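Local coordinates for protein mannose-specific lectin CEA chain 1 (Colocasia esculenta, PDB 5D5G) that binds mannose as one bulb-type lectin chain of a heterotetrameric tuber agglutinin that clumps rabbit erythrocytes and acts against cotton aphids and other hemipteran insects, at residues 21-25 with 35-39. Numbering follows the deposited sequence.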
loop_
_atom_site.group_PDB
_atom_site.type_symbol
_atom_site.label_atom_id
_atom_site.label_comp_id
_atom_site.label_asym_id
_atom_site.label_seq_id
_atom_site.Cartn_x
_atom_site.Cartn_y
_atom_site.Cartn_z
ATOM N N GLY A 21 8.532 3.231 -10.825
ATOM C CA GLY A 21 9.813 3.067 -11.486
ATOM C C GLY A 21 9.562 2.537 -12.879
ATOM O O GLY A 21 8.600 2.942 -13.512
ATOM N N ASP A 22 10.394 1.607 -13.337
ATOM C CA ASP A 22 10.299 1.082 -14.704
ATOM C C ASP A 22 9.182 0.070 -14.985
ATOM O O ASP A 22 9.149 -0.542 -16.065
ATOM C CB ASP A 22 11.633 0.467 -15.126
ATOM C CG ASP A 22 12.605 1.506 -15.631
ATOM O OD1 ASP A 22 12.189 2.681 -15.733
ATOM O OD2 ASP A 22 13.772 1.156 -15.925
ATOM N N PHE A 23 8.269 -0.117 -14.037
ATOM C CA PHE A 23 7.237 -1.139 -14.205
ATOM C C PHE A 23 5.866 -0.525 -14.406
ATOM O O PHE A 23 5.386 0.247 -13.560
ATOM C CB PHE A 23 7.238 -2.115 -13.033
ATOM C CG PHE A 23 8.571 -2.757 -12.795
ATOM C CD1 PHE A 23 8.991 -3.829 -13.576
ATOM C CD2 PHE A 23 9.420 -2.278 -11.797
ATOM C CE1 PHE A 23 10.227 -4.424 -13.361
ATOM C CE2 PHE A 23 10.648 -2.865 -11.569
ATOM C CZ PHE A 23 11.062 -3.943 -12.353
ATOM N N ASP A 24 5.244 -0.880 -15.533
ATOM C CA ASP A 24 3.992 -0.254 -15.951
ATOM C C ASP A 24 2.856 -1.257 -16.148
ATOM O O ASP A 24 2.833 -2.019 -17.121
ATOM C CB ASP A 24 4.195 0.557 -17.233
ATOM C CG ASP A 24 2.923 1.234 -17.697
ATOM O OD1 ASP A 24 2.424 2.146 -17.004
ATOM O OD2 ASP A 24 2.418 0.862 -18.772
ATOM N N LEU A 25 1.910 -1.243 -15.213
ATOM C CA LEU A 25 0.782 -2.153 -15.261
ATOM C C LEU A 25 -0.281 -1.443 -16.068
ATOM O O LEU A 25 -0.567 -0.276 -15.812
ATOM C CB LEU A 25 0.269 -2.428 -13.836
ATOM C CG LEU A 25 -0.919 -3.381 -13.688
ATOM C CD1 LEU A 25 -0.468 -4.830 -13.778
ATOM C CD2 LEU A 25 -1.678 -3.125 -12.393
ATOM N N LEU A 35 1.531 -6.057 -17.049
ATOM C CA LEU A 35 2.457 -5.331 -16.199
ATOM C C LEU A 35 3.768 -5.242 -16.973
ATOM O O LEU A 35 4.504 -6.218 -17.050
ATOM C CB LEU A 35 2.630 -6.104 -14.887
ATOM C CG LEU A 35 3.589 -5.632 -13.799
ATOM C CD1 LEU A 35 2.995 -4.493 -12.993
ATOM C CD2 LEU A 35 3.931 -6.805 -12.891
ATOM N N TYR A 36 4.051 -4.092 -17.579
ATOM C CA TYR A 36 5.203 -4.015 -18.465
ATOM C C TYR A 36 6.540 -4.018 -17.757
ATOM O O TYR A 36 6.749 -3.271 -16.805
ATOM C CB TYR A 36 5.072 -2.852 -19.454
ATOM C CG TYR A 36 4.132 -3.216 -20.568
ATOM C CD1 TYR A 36 4.526 -4.107 -21.555
ATOM C CD2 TYR A 36 2.840 -2.717 -20.607
ATOM C CE1 TYR A 36 3.671 -4.479 -22.555
ATOM C CE2 TYR A 36 1.976 -3.084 -21.604
ATOM C CZ TYR A 36 2.401 -3.959 -22.583
ATOM O OH TYR A 36 1.547 -4.330 -23.604
ATOM N N ASN A 37 7.430 -4.870 -18.270
ATOM C CA ASN A 37 8.710 -5.231 -17.657
ATOM C C ASN A 37 8.562 -6.172 -16.466
ATOM O O ASN A 37 9.547 -6.735 -15.988
ATOM C CB ASN A 37 9.567 -4.023 -17.283
ATOM C CG ASN A 37 10.164 -3.347 -18.489
ATOM O OD1 ASN A 37 11.017 -3.916 -19.183
ATOM N ND2 ASN A 37 9.720 -2.126 -18.749
ATOM N N GLY A 38 7.333 -6.310 -15.977
ATOM C CA GLY A 38 6.956 -7.457 -15.171
ATOM C C GLY A 38 6.671 -8.545 -16.191
ATOM O O GLY A 38 5.974 -8.319 -17.181
ATOM N N ASN A 39 7.223 -9.725 -15.980
ATOM C CA ASN A 39 7.139 -10.766 -16.990
ATOM C C ASN A 39 5.775 -11.460 -16.972
ATOM O O ASN A 39 5.688 -12.676 -17.106
ATOM C CB ASN A 39 8.273 -11.754 -16.754
ATOM C CG ASN A 39 9.336 -11.189 -15.824
ATOM O OD1 ASN A 39 9.042 -10.344 -14.976
ATOM N ND2 ASN A 39 10.576 -11.639 -15.985
#
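Residues 21-25 and 35-39 meet as antiparallel strand ends, where Asp24 and Tyr36 form a hydrogen-bonded pair: Asp24 N donates to Tyr36 O at 3.1 Å, and Tyr36 N to Asp24 O at a very short 2.4 Å. Leu25 and Leu35 follow as a non-hydrogen-bonded pair, CA atoms 3.7 Å apart. Beyond the pairing, a type II turn from Leu35 to Gly38 reverses the chain toward strand 40-41; its third position is Asn37, whose phi of 75° asparagine tolerates well. The amide of Asn37 also reaches back, ND2 making a weak hydrogen bond to Asp22 O (3.2 Å).

The leucines share one face of the sheet, Leu25 CB lying 3.5 Å from Leu35 CD1, as suits buried apolar residues. Phe23 sets its ring edge against the turn, with CE1 3.6 Å from Asn37 O; side-chain-less Gly38 avoids a clash with Leu35. The opposite face carries Asp24, whose carboxylate accepts a hydrogen bond from His17, and Tyr36, which probably helps bind mannose, as does Gln28 close by.

In this beta-prism II fold, strands 23-27 and 33-36 form the central hairpin of a four-stranded antiparallel sheet, flanked by 16-20 and 40-41.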